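Local coordinates for prepilin-like protein (Thermus thermophilus, PDB 6QVF) that is a type IV pilin-like protein of natural competence that probably acts as a DNA receptor at the pilus tip, at residues Ser26-Leu30 with Tyr59-Tyr63. Residue numbers count along the deposited sequence, not the author numbering.
Sequences SAEVL and YFVDY
This is a buried helix-helix contact between the last turn of the long N-terminal pilin helix 2-30 and the first turn of the short helix 59-66. Segments 26-30 and 59-63 are helical, with Leu30 N hydrogen-bonded to Ser26 O (3.2 Å) and Tyr63 N to Tyr59 O (2.9 Å). The axes of these short segments come within 8.3 Å, with 112° between their N-to-C directions. Val29 and Phe60 lie closest, with CA atoms 4.9 Å apart. Val29 O comes within 3.1 Å of Phe60 N, but at too poor an angle to hydrogen-bond. Instead, one water joins them, giving to Val29 O (2.7 Å) and accepting from Phe60 N (2.9 Å). A second water links Glu28 OE1 (2.6 Å) to Tyr63 OH (2.7 Å). Val29 (t) packs CG1 on CD2 of Phe60 (t) at 3.8 Å and CG2 near Tyr63 CD2 (4.3 Å). Tyr63 (m) brings CE2 to 3.6 Å from Glu28 O, and Tyr59 CB lies 3.5 Å from that oxygen. Tyr59 OH hydrogen-bonds Glu33 OE1. A long N-terminal helix packed on an antiparallel sheet is characteristic of type IV pilins. Here Val29 and Phe60 touch Val118 of strand 117-125, while Val29 and Tyr63 meet Ile106 of strand 100-108.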
ATOM      1  N   SER B  26      10.434  -1.090   6.650  1.00 15.39           N
ATOM      2  CA  SER B  26       9.453  -0.611   7.648  1.00 15.34           C
ATOM      3  C   SER B  26      10.058  -0.659   9.049  1.00 15.79           C
ATOM      4  O   SER B  26       9.823   0.226   9.853  1.00 16.84           O
ATOM      5  CB  SER B  26       8.175  -1.445   7.627  1.00 16.39           C
ATOM      6  OG  SER B  26       7.547  -1.331   6.365  1.00 17.19           O
ATOM      7  N   ALA B  27      10.851  -1.696   9.332  1.00 15.78           N
ATOM      8  CA  ALA B  27      11.513  -1.787  10.646  1.00 16.20           C
ATOM      9  C   ALA B  27      12.469  -0.612  10.867  1.00 15.88           C
ATOM     10  O   ALA B  27      12.612  -0.125  11.986  1.00 18.69           O
ATOM     11  CB  ALA B  27      12.237  -3.105  10.801  1.00 19.67           C
ATOM     12  N   GLU B  28      13.135  -0.155   9.828  1.00 16.25           N
ATOM     13  CA  GLU B  28      14.013   1.016   9.906  1.00 17.60           C
ATOM     14  C   GLU B  28      13.229   2.264  10.308  1.00 17.53           C
ATOM     15  O   GLU B  28      13.665   3.030  11.130  1.00 17.88           O
ATOM     16  CB  GLU B  28      14.707   1.250   8.581  1.00 20.99           C
ATOM     17  CG  GLU B  28      15.607   0.075   8.251  1.00 28.12           C
ATOM     18  CD  GLU B  28      17.034   0.451   8.028  1.00 43.11           C
ATOM     19  OE1 GLU B  28      17.672   0.806   9.046  1.00 55.30           O
ATOM     20  OE2 GLU B  28      17.485   0.413   6.846  1.00 53.42           O
ATOM     21  N   VAL B  29      12.046   2.453   9.740  1.00 15.22           N
ATOM     22  CA  VAL B  29      11.218   3.595  10.050  1.00 15.53           C
ATOM     23  C   VAL B  29      10.800   3.559  11.532  1.00 14.55           C
ATOM     24  O   VAL B  29      10.669   4.622  12.153  1.00 16.28           O
ATOM     25  CB  VAL B  29      10.000   3.637   9.119  1.00 17.15           C
ATOM     26  CG1 VAL B  29       9.005   4.699   9.552  1.00 18.42           C
ATOM     27  CG2 VAL B  29      10.432   3.849   7.688  1.00 16.54           C
ATOM     28  N   LEU B  30      10.555   2.348  12.077  1.00 16.25           N
ATOM     29  CA  LEU B  30      10.036   2.172  13.425  1.00 15.53           C
ATOM     30  C   LEU B  30      11.142   2.053  14.471  1.00 16.02           C
ATOM     31  O   LEU B  30      10.818   1.954  15.665  1.00 18.72           O
ATOM     32  CB  LEU B  30       9.099   0.953  13.469  1.00 16.76           C
ATOM     33  CG  LEU B  30       7.745   1.223  12.810  1.00 18.56           C
ATOM     34  CD1 LEU B  30       7.030  -0.046  12.409  1.00 22.79           C
ATOM     35  CD2 LEU B  30       6.871   2.047  13.732  1.00 22.58           C
ATOM     36  N   TYR B  59      13.860   7.070  14.724  1.00 15.11           N
ATOM     37  CA  TYR B  59      14.250   7.210  13.331  1.00 16.15           C
ATOM     38  C   TYR B  59      13.056   7.667  12.477  1.00 15.00           C
ATOM     39  O   TYR B  59      13.264   8.150  11.367  1.00 14.35           O
ATOM     40  CB  TYR B  59      14.855   5.914  12.792  1.00 16.87           C
ATOM     41  CG  TYR B  59      16.296   5.699  13.172  1.00 18.51           C
ATOM     42  CD1 TYR B  59      16.658   5.489  14.492  1.00 20.33           C
ATOM     43  CD2 TYR B  59      17.308   5.831  12.248  1.00 21.35           C
ATOM     44  CE1 TYR B  59      17.985   5.300  14.858  1.00 22.76           C
ATOM     45  CE2 TYR B  59      18.637   5.617  12.589  1.00 25.74           C
ATOM     46  CZ  TYR B  59      18.984   5.393  13.911  1.00 24.97           C
ATOM     47  OH  TYR B  59      20.297   5.230  14.277  1.00 29.30           O
ATOM     48  N   PHE B  60      11.839   7.429  12.958  1.00 13.19           N
ATOM     49  CA  PHE B  60      10.641   7.904  12.260  1.00 13.57           C
ATOM     50  C   PHE B  60      10.839   9.370  11.849  1.00 15.36           C
ATOM     51  O   PHE B  60      10.500   9.790  10.730  1.00 15.33           O
ATOM     52  CB  PHE B  60       9.404   7.718  13.129  1.00 15.47           C
ATOM     53  CG  PHE B  60       8.146   8.199  12.472  1.00 15.51           C
ATOM     54  CD1 PHE B  60       7.810   9.548  12.480  1.00 16.69           C
ATOM     55  CD2 PHE B  60       7.351   7.302  11.788  1.00 17.51           C
ATOM     56  CE1 PHE B  60       6.673   9.988  11.811  1.00 19.85           C
ATOM     57  CE2 PHE B  60       6.182   7.749  11.172  1.00 19.29           C
ATOM     58  CZ  PHE B  60       5.863   9.076  11.177  1.00 20.68           C
ATOM     59  N   VAL B  61      11.344  10.172  12.786  1.00 13.95           N
ATOM     60  CA  VAL B  61      11.530  11.612  12.531  1.00 14.72           C
ATOM     61  C   VAL B  61      12.509  11.840  11.386  1.00 15.02           C
ATOM     62  O   VAL B  61      12.264  12.666  10.495  1.00 14.67           O
ATOM     63  CB  VAL B  61      11.996  12.328  13.811  1.00 14.59           C
ATOM     64  CG1 VAL B  61      12.251  13.814  13.592  1.00 16.62           C
ATOM     65  CG2 VAL B  61      11.018  12.112  14.947  1.00 16.85           C
ATOM     66  N   ASP B  62      13.642  11.136  11.413  1.00 16.14           N
ATOM     67  CA  ASP B  62      14.652  11.269  10.400  1.00 15.71           C
ATOM     68  C   ASP B  62      14.084  10.910   9.027  1.00 13.73           C
ATOM     69  O   ASP B  62      14.253  11.662   8.066  1.00 15.34           O
ATOM     70  CB  ASP B  62      15.887  10.438  10.722  1.00 15.34           C
ATOM     71  CG  ASP B  62      16.432  10.850  12.076  1.00 18.29           C
ATOM     72  OD1 ASP B  62      17.091  11.900  12.132  1.00 19.41           O
ATOM     73  OD2 ASP B  62      16.106  10.158  13.072  1.00 18.02           O
ATOM     74  N   TYR B  63      13.389   9.787   8.941  1.00 13.33           N
ATOM     75  CA  TYR B  63      12.868   9.381   7.624  1.00 14.44           C
ATOM     76  C   TYR B  63      11.758  10.339   7.173  1.00 15.47           C
ATOM     77  O   TYR B  63      11.696  10.690   5.973  1.00 15.62           O
ATOM     78  CB  TYR B  63      12.363   7.939   7.648  1.00 14.56           C
ATOM     79  CG  TYR B  63      13.492   6.937   7.586  1.00 15.35           C
ATOM     80  CD1 TYR B  63      14.166   6.711   6.401  1.00 16.71           C
ATOM     81  CD2 TYR B  63      13.862   6.189   8.696  1.00 16.54           C
ATOM     82  CE1 TYR B  63      15.230   5.836   6.333  1.00 17.43           C
ATOM     83  CE2 TYR B  63      14.905   5.292   8.634  1.00 18.26           C
ATOM     84  CZ  TYR B  63      15.585   5.103   7.451  1.00 20.86           C
ATOM     85  OH  TYR B  63      16.608   4.204   7.410  1.00 22.37           O
TER
HETATM   86  O   HOH W   1      18.069   3.304   9.430  1.00 32.72           O
HETATM   87  O   HOH W   2      10.993   5.312  14.760  1.00 15.11           O